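PDB 1O7X: citrate synthase from Sulfolobus solfataricus, which belongs to the citrate synthase family of mainly helical enzymes and forms an assembly of two protein chains in this model. Local coordinates for residues 134-139 / 160-165; 152-157 / 168-173. All coordinates share one frame; numbering follows the deposited sequence.

How the contacts relate
Both contacts are mostly buried and share helix 152-161. Contact 1 joins the C-terminal end of that helix to the end of helix 116-138. Contact 2 joins its earlier turns to the next helix, 167-180. In contact 1, aromatic rings meet near an arginine side chain that turns toward main-chain carbonyls at a helix end. Contact 2 is almost wholly aliphatic, with one methionine beside a phenylalanine, and its charged groups have their partners outside the two segments. Contact 1 reaches the surface at Ala162, whereas no touching residue of contact 2 is fully exposed. The two meet where Pro165 packs on Leu157 and Ile170.

Contact 1. Residues 134-139 / 160-165; sequences VYRRKE and SFAREP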
ATOM      1  N   VAL A 134     -18.682   0.267   6.646  1.00 26.14           N
ATOM      2  CA  VAL A 134     -18.542   0.622   5.223  1.00 26.85           C
ATOM      3  C   VAL A 134     -19.870   0.200   4.583  1.00 28.76           C
ATOM      4  O   VAL A 134     -20.397   0.898   3.718  1.00 30.01           O
ATOM      5  CB  VAL A 134     -17.367  -0.092   4.563  1.00 26.12           C
ATOM      6  CG1 VAL A 134     -17.535  -0.166   3.048  1.00 26.96           C
ATOM      7  CG2 VAL A 134     -16.056   0.567   4.947  1.00 25.11           C
ATOM      8  N   TYR A 135     -20.392  -0.954   5.026  1.00 28.75           N
ATOM      9  CA  TYR A 135     -21.684  -1.407   4.577  1.00 30.01           C
ATOM     10  C   TYR A 135     -22.805  -0.440   4.947  1.00 31.23           C
ATOM     11  O   TYR A 135     -23.592  -0.056   4.073  1.00 30.91           O
ATOM     12  CB  TYR A 135     -22.004  -2.772   5.191  1.00 30.66           C
ATOM     13  CG  TYR A 135     -23.414  -3.236   4.919  1.00 32.03           C
ATOM     14  CD1 TYR A 135     -23.905  -3.247   3.617  1.00 32.86           C
ATOM     15  CD2 TYR A 135     -24.272  -3.630   5.937  1.00 33.06           C
ATOM     16  CE1 TYR A 135     -25.182  -3.683   3.328  1.00 33.08           C
ATOM     17  CE2 TYR A 135     -25.566  -4.048   5.663  1.00 33.17           C
ATOM     18  CZ  TYR A 135     -26.006  -4.097   4.360  1.00 33.27           C
ATOM     19  OH  TYR A 135     -27.272  -4.545   4.047  1.00 33.91           O
ATOM     20  N   ARG A 136     -22.883  -0.049   6.235  1.00 31.77           N
ATOM     21  CA  ARG A 136     -23.957   0.860   6.619  1.00 32.04           C
ATOM     22  C   ARG A 136     -23.943   2.141   5.807  1.00 31.98           C
ATOM     23  O   ARG A 136     -24.981   2.601   5.372  1.00 32.02           O
ATOM     24  CB  ARG A 136     -23.963   1.202   8.094  1.00 32.41           C
ATOM     25  CG  ARG A 136     -23.794   0.002   8.998  1.00 33.88           C
ATOM     26  CD  ARG A 136     -24.246   0.359  10.413  1.00 35.27           C
ATOM     27  NE  ARG A 136     -25.386  -0.457  10.755  1.00 38.01           N
ATOM     28  CZ  ARG A 136     -26.670  -0.167  10.806  1.00 38.50           C
ATOM     29  NH1 ARG A 136     -27.099   1.053  10.529  1.00 39.28           N
ATOM     30  NH2 ARG A 136     -27.513  -1.139  11.132  1.00 38.58           N
ATOM     31  N   ARG A 137     -22.777   2.700   5.547  1.00 33.47           N
ATOM     32  CA  ARG A 137     -22.631   3.960   4.835  1.00 33.56           C
ATOM     33  C   ARG A 137     -23.000   3.839   3.377  1.00 33.31           C
ATOM     34  O   ARG A 137     -23.384   4.841   2.769  1.00 34.69           O
ATOM     35  CB  ARG A 137     -21.201   4.455   5.039  1.00 34.37           C
ATOM     36  CG  ARG A 137     -20.475   4.942   3.804  1.00 34.84           C
ATOM     37  CD  ARG A 137     -20.292   6.434   3.827  1.00 35.87           C
ATOM     38  NE  ARG A 137     -20.719   7.072   2.585  1.00 36.54           N
ATOM     39  CZ  ARG A 137     -21.652   8.015   2.585  1.00 36.58           C
ATOM     40  NH1 ARG A 137     -22.221   8.393   3.711  1.00 38.05           N
ATOM     41  NH2 ARG A 137     -22.071   8.626   1.509  1.00 37.21           N
ATOM     42  N   LYS A 138     -22.858   2.661   2.789  1.00 32.86           N
ATOM     43  CA  LYS A 138     -23.169   2.467   1.382  1.00 31.91           C
ATOM     44  C   LYS A 138     -24.662   2.211   1.186  1.00 31.96           C
ATOM     45  O   LYS A 138     -25.152   2.223   0.056  1.00 33.33           O
ATOM     46  CB  LYS A 138     -22.340   1.352   0.762  1.00 31.55           C
ATOM     47  CG  LYS A 138     -20.838   1.458   0.711  1.00 30.80           C
ATOM     48  CD  LYS A 138     -20.219   0.666  -0.448  1.00 28.82           C
ATOM     49  CE  LYS A 138     -20.441   1.422  -1.722  1.00 27.91           C
ATOM     50  NZ  LYS A 138     -20.711   0.654  -2.934  1.00 28.95           N
ATOM     51  N   GLU A 139     -25.372   1.878   2.234  1.00 31.06           N
ATOM     52  CA  GLU A 139     -26.796   1.673   2.261  1.00 32.24           C
ATOM     53  C   GLU A 139     -27.480   2.908   2.875  1.00 33.73           C
ATOM     54  O   GLU A 139     -28.712   2.976   3.007  1.00 34.12           O
ATOM     55  CB  GLU A 139     -27.192   0.472   3.115  1.00 31.98           C
ATOM     56  CG  GLU A 139     -27.159  -0.907   2.538  1.00 30.88           C
ATOM     57  CD  GLU A 139     -27.696  -1.055   1.134  1.00 31.69           C
ATOM     58  OE1 GLU A 139     -28.920  -0.806   0.962  1.00 32.37           O
ATOM     59  OE2 GLU A 139     -26.910  -1.405   0.224  1.00 30.48           O
ATOM     60  N   SER A 160     -23.866  -5.026  11.474  1.00 40.14           N
ATOM     61  CA  SER A 160     -24.256  -4.861  10.088  1.00 41.21           C
ATOM     62  C   SER A 160     -25.733  -4.606   9.868  1.00 42.82           C
ATOM     63  O   SER A 160     -26.151  -3.614   9.273  1.00 43.01           O
ATOM     64  CB  SER A 160     -23.825  -6.107   9.303  1.00 40.24           C
ATOM     65  OG  SER A 160     -22.414  -6.229   9.452  1.00 40.31           O
ATOM     66  N   PHE A 161     -26.542  -5.561  10.319  1.00 44.55           N
ATOM     67  CA  PHE A 161     -27.976  -5.468  10.086  1.00 46.12           C
ATOM     68  C   PHE A 161     -28.746  -4.849  11.230  1.00 48.00           C
ATOM     69  O   PHE A 161     -29.783  -4.229  10.947  1.00 48.75           O
ATOM     70  CB  PHE A 161     -28.515  -6.868   9.756  1.00 45.19           C
ATOM     71  CG  PHE A 161     -27.736  -7.482   8.621  1.00 44.37           C
ATOM     72  CD1 PHE A 161     -26.879  -8.532   8.848  1.00 44.07           C
ATOM     73  CD2 PHE A 161     -27.869  -6.989   7.336  1.00 44.01           C
ATOM     74  CE1 PHE A 161     -26.165  -9.092   7.799  1.00 44.34           C
ATOM     75  CE2 PHE A 161     -27.151  -7.548   6.298  1.00 44.08           C
ATOM     76  CZ  PHE A 161     -26.294  -8.607   6.519  1.00 43.40           C
ATOM     77  N   ALA A 162     -28.294  -5.014  12.475  1.00 49.18           N
ATOM     78  CA  ALA A 162     -29.064  -4.457  13.596  1.00 51.03           C
ATOM     79  C   ALA A 162     -30.396  -5.207  13.615  1.00 52.68           C
ATOM     80  O   ALA A 162     -31.513  -4.708  13.609  1.00 53.10           O
ATOM     81  CB  ALA A 162     -29.227  -2.960  13.460  1.00 50.86           C
ATOM     82  N   ARG A 163     -30.242  -6.512  13.552  1.00 54.59           N
ATOM     83  CA  ARG A 163     -31.241  -7.567  13.494  1.00 56.02           C
ATOM     84  C   ARG A 163     -30.557  -8.780  14.117  1.00 56.62           C
ATOM     85  O   ARG A 163     -29.415  -9.054  13.720  1.00 57.34           O
ATOM     86  CB  ARG A 163     -31.610  -7.772  12.032  1.00 56.91           C
ATOM     87  CG  ARG A 163     -32.070  -9.108  11.509  1.00 58.32           C
ATOM     88  CD  ARG A 163     -32.060  -9.208   9.984  1.00 59.39           C
ATOM     89  NE  ARG A 163     -31.153 -10.248   9.515  1.00 60.98           N
ATOM     90  CZ  ARG A 163     -30.298 -10.255   8.501  1.00 62.22           C
ATOM     91  NH1 ARG A 163     -30.128  -9.226   7.664  1.00 62.21           N
ATOM     92  NH2 ARG A 163     -29.553 -11.345   8.273  1.00 62.52           N
ATOM     93  N   GLU A 164     -31.128  -9.415  15.123  1.00 57.50           N
ATOM     94  CA  GLU A 164     -30.449 -10.563  15.739  1.00 58.70           C
ATOM     95  C   GLU A 164     -30.382 -11.720  14.749  1.00 57.35           C
ATOM     96  O   GLU A 164     -31.393 -12.157  14.210  1.00 57.10           O
ATOM     97  CB  GLU A 164     -31.170 -10.968  17.020  1.00 61.32           C
ATOM     98  CG  GLU A 164     -30.536 -12.064  17.857  1.00 63.78           C
ATOM     99  CD  GLU A 164     -29.668 -11.510  18.979  1.00 65.08           C
ATOM    100  OE1 GLU A 164     -29.829 -10.323  19.348  1.00 65.41           O
ATOM    101  OE2 GLU A 164     -28.823 -12.285  19.488  1.00 65.67           O
ATOM    102  N   PRO A 165     -29.180 -12.207  14.485  1.00 56.26           N
ATOM    103  CA  PRO A 165     -28.958 -13.307  13.562  1.00 55.42           C
ATOM    104  C   PRO A 165     -29.391 -14.630  14.162  1.00 54.33           C
ATOM    105  O   PRO A 165     -29.718 -14.651  15.343  1.00 54.29           O
ATOM    106  CB  PRO A 165     -27.458 -13.280  13.304  1.00 55.20           C
ATOM    107  CG  PRO A 165     -26.852 -12.596  14.470  1.00 55.24           C
ATOM    108  CD  PRO A 165     -27.912 -11.720  15.078  1.00 55.97           C
TER
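Ser160 meets both Tyr135 and Arg136 at the end of helix 152-161. Its carbonyl oxygen lies at the edge of the tyrosine ring, near the ring plane, with Ser160 O 3.7 Å from Tyr135 CE2. The same oxygen lies 3.4 Å from Arg136 NH2, in an oblique position relative to the guanidinium. Ser160 CB approaches Tyr135 CD2 at 4.2 Å. The serine hydroxyl turns back into its own helix and bonds to Phe156 O.

Phe161 turns the CD2-CE2 flank of its ring to the outer end of Tyr135, and the two side chains cross at about a right angle. Its CE2 is 3.8 Å from Tyr135 OH, and the two planes are inclined at 68°. The centroids are 5.8 Å apart in an oblique pairing. Tyr135 has CG anti to its backbone N (chi1 172°), which extends the ring toward the phenylalanine. Arg163 NH1 sits over one face of Phe161 toward the rim, with Ser160 CB on the opposite face.

Ala162 leaves the helical path with positive phi (65°). Its methyl group packs against Arg136, with CB 3.4 Å from NH2. A bend at chi3 of Arg136 brings its guanidinium to the last carbonyls of helix 152-161. Arg136 NE bonds to Ala159 O and NH1 to Lys142 O, so one helix carbonyl and one loop carbonyl hold the group from two of its nitrogens.

The contact thus ties helix 116-138 to helix 152-161. Phe325 adds a third ring, edge-to-face with Tyr135, and helix 77-85 touches Arg136 through Tyr84.

Contact 2. Residues 152-157 / 168-173; sequences FAKSFL and DEINAM
Met173 lies beside the Phe156 ring in an oblique position. Met173 CG is 4.2 Å from Phe156 CD2. The sulfur SD lies 5.4 Å from the ring centroid, 68° off the ring normal, which makes a Met-aromatic contact. Ala128 and Val131 of helix 116-138 also pack on this phenylalanine. The other flat group, the Glu169 carboxylate, is held outside the contact. Its OE2 forms a salt bridge with Arg281, and its OE1 accepts a hydrogen bond from Thr166 N, as in one half of a capping box at the start of helix 167-180.

Leu157 crosses the methionine chain at a slant. Its two methyl groups both press on the start of that chain from one side: CD1 is 3.9 Å from Met173 CB, and CD2 is 3.8 Å from Met173 CG. CD1 also rests on the backbone of Glu169 and Ile170.

These two helices follow one another in the chain, joined by a short loop. They are consecutive helices packed nearly at right angles in this all-alpha part of the citrate synthase fold. The axes of segments 152-157 and 168-173 come within 8.5 Å and run at 106° to each other. Small Ala153 stands at the crossing, with its CB 3.9 Å from Met173 CB and 3.4 Å from Ile170 O.

Ile170 closes the side nearer the surface. Its CG1 is anti to the carbonyl carbon (chi1 -59°), and its CD1 methyl sits against the CB, CG and CD atoms of Lys154, 3.7 Å from Lys154 CB, where the two side chains cross. The lysine amine goes on past the contact to a salt bridge with Asp150. On the inner side, Phe320 and Leu323 of helix 316-323 pack against Met173.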
ATOM      1  N   PHE A 152     -17.654 -13.491  17.478  1.00 47.73           N
ATOM      2  CA  PHE A 152     -17.286 -12.397  16.559  1.00 45.44           C
ATOM      3  C   PHE A 152     -18.262 -12.400  15.395  1.00 44.33           C
ATOM      4  O   PHE A 152     -18.787 -11.340  15.054  1.00 43.57           O
ATOM      5  CB  PHE A 152     -15.840 -12.543  16.157  1.00 44.84           C
ATOM      6  CG  PHE A 152     -15.259 -11.687  15.087  1.00 45.59           C
ATOM      7  CD1 PHE A 152     -14.433 -10.615  15.409  1.00 45.59           C
ATOM      8  CD2 PHE A 152     -15.457 -11.975  13.741  1.00 45.49           C
ATOM      9  CE1 PHE A 152     -13.852  -9.837  14.430  1.00 44.88           C
ATOM     10  CE2 PHE A 152     -14.886 -11.186  12.759  1.00 45.66           C
ATOM     11  CZ  PHE A 152     -14.074 -10.123  13.101  1.00 45.01           C
ATOM     12  N   ALA A 153     -18.622 -13.556  14.836  1.00 44.35           N
ATOM     13  CA  ALA A 153     -19.634 -13.564  13.772  1.00 44.42           C
ATOM     14  C   ALA A 153     -20.926 -12.905  14.259  1.00 45.01           C
ATOM     15  O   ALA A 153     -21.495 -11.988  13.631  1.00 46.03           O
ATOM     16  CB  ALA A 153     -19.861 -14.982  13.297  1.00 44.50           C
ATOM     17  N   LYS A 154     -21.416 -13.314  15.436  1.00 43.68           N
ATOM     18  CA  LYS A 154     -22.622 -12.707  16.005  1.00 42.32           C
ATOM     19  C   LYS A 154     -22.360 -11.207  16.093  1.00 40.99           C
ATOM     20  O   LYS A 154     -23.056 -10.415  15.479  1.00 41.09           O
ATOM     21  CB  LYS A 154     -22.958 -13.336  17.343  1.00 42.98           C
ATOM     22  CG  LYS A 154     -24.144 -12.831  18.140  1.00 43.61           C
ATOM     23  CD  LYS A 154     -24.758 -13.978  18.924  1.00 45.12           C
ATOM     24  CE  LYS A 154     -25.745 -13.571  20.002  1.00 45.82           C
ATOM     25  NZ  LYS A 154     -25.315 -13.927  21.383  1.00 44.84           N
ATOM     26  N   SER A 155     -21.288 -10.779  16.735  1.00 39.75           N
ATOM     27  CA  SER A 155     -20.997  -9.362  16.831  1.00 40.10           C
ATOM     28  C   SER A 155     -21.097  -8.603  15.519  1.00 39.78           C
ATOM     29  O   SER A 155     -21.770  -7.569  15.453  1.00 39.54           O
ATOM     30  CB  SER A 155     -19.625  -9.157  17.487  1.00 40.85           C
ATOM     31  OG  SER A 155     -19.817  -9.171  18.904  1.00 41.72           O
ATOM     32  N   PHE A 156     -20.453  -9.097  14.467  1.00 39.56           N
ATOM     33  CA  PHE A 156     -20.416  -8.470  13.160  1.00 37.99           C
ATOM     34  C   PHE A 156     -21.779  -8.404  12.504  1.00 37.86           C
ATOM     35  O   PHE A 156     -22.151  -7.339  12.028  1.00 38.00           O
ATOM     36  CB  PHE A 156     -19.415  -9.193  12.257  1.00 36.81           C
ATOM     37  CG  PHE A 156     -19.334  -8.711  10.839  1.00 35.78           C
ATOM     38  CD1 PHE A 156     -18.674  -7.545  10.511  1.00 35.91           C
ATOM     39  CD2 PHE A 156     -19.897  -9.440   9.814  1.00 35.26           C
ATOM     40  CE1 PHE A 156     -18.586  -7.131   9.197  1.00 36.06           C
ATOM     41  CE2 PHE A 156     -19.814  -9.047   8.496  1.00 34.95           C
ATOM     42  CZ  PHE A 156     -19.153  -7.883   8.182  1.00 35.62           C
ATOM     43  N   LEU A 157     -22.534  -9.496  12.500  1.00 38.50           N
ATOM     44  CA  LEU A 157     -23.860  -9.470  11.865  1.00 38.66           C
ATOM     45  C   LEU A 157     -24.805  -8.475  12.516  1.00 39.20           C
ATOM     46  O   LEU A 157     -25.557  -7.772  11.829  1.00 38.93           O
ATOM     47  CB  LEU A 157     -24.427 -10.884  11.828  1.00 37.34           C
ATOM     48  CG  LEU A 157     -23.553 -11.923  11.122  1.00 36.66           C
ATOM     49  CD1 LEU A 157     -24.205 -13.299  11.184  1.00 36.10           C
ATOM     50  CD2 LEU A 157     -23.333 -11.541   9.673  1.00 36.59           C
ATOM     51  N   ASP A 168     -27.843 -20.666  12.235  1.00 52.45           N
ATOM     52  CA  ASP A 168     -27.385 -20.946  10.880  1.00 51.91           C
ATOM     53  C   ASP A 168     -26.565 -19.780  10.344  1.00 50.03           C
ATOM     54  O   ASP A 168     -25.475 -19.992   9.821  1.00 49.66           O
ATOM     55  CB  ASP A 168     -28.562 -21.291   9.956  1.00 53.16           C
ATOM     56  CG  ASP A 168     -29.159 -22.656  10.247  1.00 54.31           C
ATOM     57  OD1 ASP A 168     -28.682 -23.357  11.171  1.00 55.05           O
ATOM     58  OD2 ASP A 168     -30.112 -23.065   9.550  1.00 54.90           O
ATOM     59  N   GLU A 169     -27.102 -18.572  10.460  1.00 47.71           N
ATOM     60  CA  GLU A 169     -26.444 -17.348  10.049  1.00 45.86           C
ATOM     61  C   GLU A 169     -25.104 -17.135  10.745  1.00 45.56           C
ATOM     62  O   GLU A 169     -24.040 -17.145  10.097  1.00 45.83           O
ATOM     63  CB  GLU A 169     -27.367 -16.164  10.360  1.00 44.56           C
ATOM     64  CG  GLU A 169     -28.674 -16.272   9.591  1.00 43.38           C
ATOM     65  CD  GLU A 169     -29.534 -15.039   9.734  1.00 42.38           C
ATOM     66  OE1 GLU A 169     -29.636 -14.459  10.827  1.00 41.32           O
ATOM     67  OE2 GLU A 169     -30.127 -14.638   8.718  1.00 42.50           O
ATOM     68  N   ILE A 170     -25.111 -17.109  12.084  1.00 43.61           N
ATOM     69  CA  ILE A 170     -23.888 -16.937  12.851  1.00 42.07           C
ATOM     70  C   ILE A 170     -22.855 -17.966  12.436  1.00 42.35           C
ATOM     71  O   ILE A 170     -21.666 -17.682  12.393  1.00 44.00           O
ATOM     72  CB  ILE A 170     -24.083 -17.063  14.369  1.00 40.94           C
ATOM     73  CG1 ILE A 170     -25.081 -16.003  14.822  1.00 39.59           C
ATOM     74  CG2 ILE A 170     -22.754 -16.970  15.113  1.00 40.14           C
ATOM     75  CD1 ILE A 170     -25.309 -15.959  16.303  1.00 38.90           C
ATOM     76  N   ASN A 171     -23.306 -19.180  12.203  1.00 42.34           N
ATOM     77  CA  ASN A 171     -22.463 -20.269  11.780  1.00 42.01           C
ATOM     78  C   ASN A 171     -21.877 -20.037  10.394  1.00 41.56           C
ATOM     79  O   ASN A 171     -20.702 -20.338  10.152  1.00 41.10           O
ATOM     80  CB  ASN A 171     -23.343 -21.530  11.755  1.00 43.44           C
ATOM     81  CG  ASN A 171     -22.433 -22.723  11.521  1.00 45.88           C
ATOM     82  OD1 ASN A 171     -21.699 -23.062  12.458  1.00 47.56           O
ATOM     83  ND2 ASN A 171     -22.482 -23.289  10.323  1.00 45.99           N
ATOM     84  N   ALA A 172     -22.715 -19.568   9.467  1.00 40.84           N
ATOM     85  CA  ALA A 172     -22.251 -19.381   8.086  1.00 41.36           C
ATOM     86  C   ALA A 172     -21.237 -18.242   8.046  1.00 41.28           C
ATOM     87  O   ALA A 172     -20.151 -18.441   7.494  1.00 40.76           O
ATOM     88  CB  ALA A 172     -23.406 -19.259   7.122  1.00 40.60           C
ATOM     89  N   MET A 173     -21.504 -17.121   8.704  1.00 41.54           N
ATOM     90  CA  MET A 173     -20.539 -16.038   8.765  1.00 42.21           C
ATOM     91  C   MET A 173     -19.229 -16.534   9.386  1.00 42.36           C
ATOM     92  O   MET A 173     -18.169 -16.362   8.773  1.00 43.22           O
ATOM     93  CB  MET A 173     -21.024 -14.824   9.567  1.00 42.77           C
ATOM     94  CG  MET A 173     -20.125 -13.604   9.309  1.00 43.62           C
ATOM     95  SD  MET A 173     -20.079 -13.243   7.542  1.00 45.32           S
ATOM     96  CE  MET A 173     -18.342 -13.116   7.182  1.00 45.37           C
TER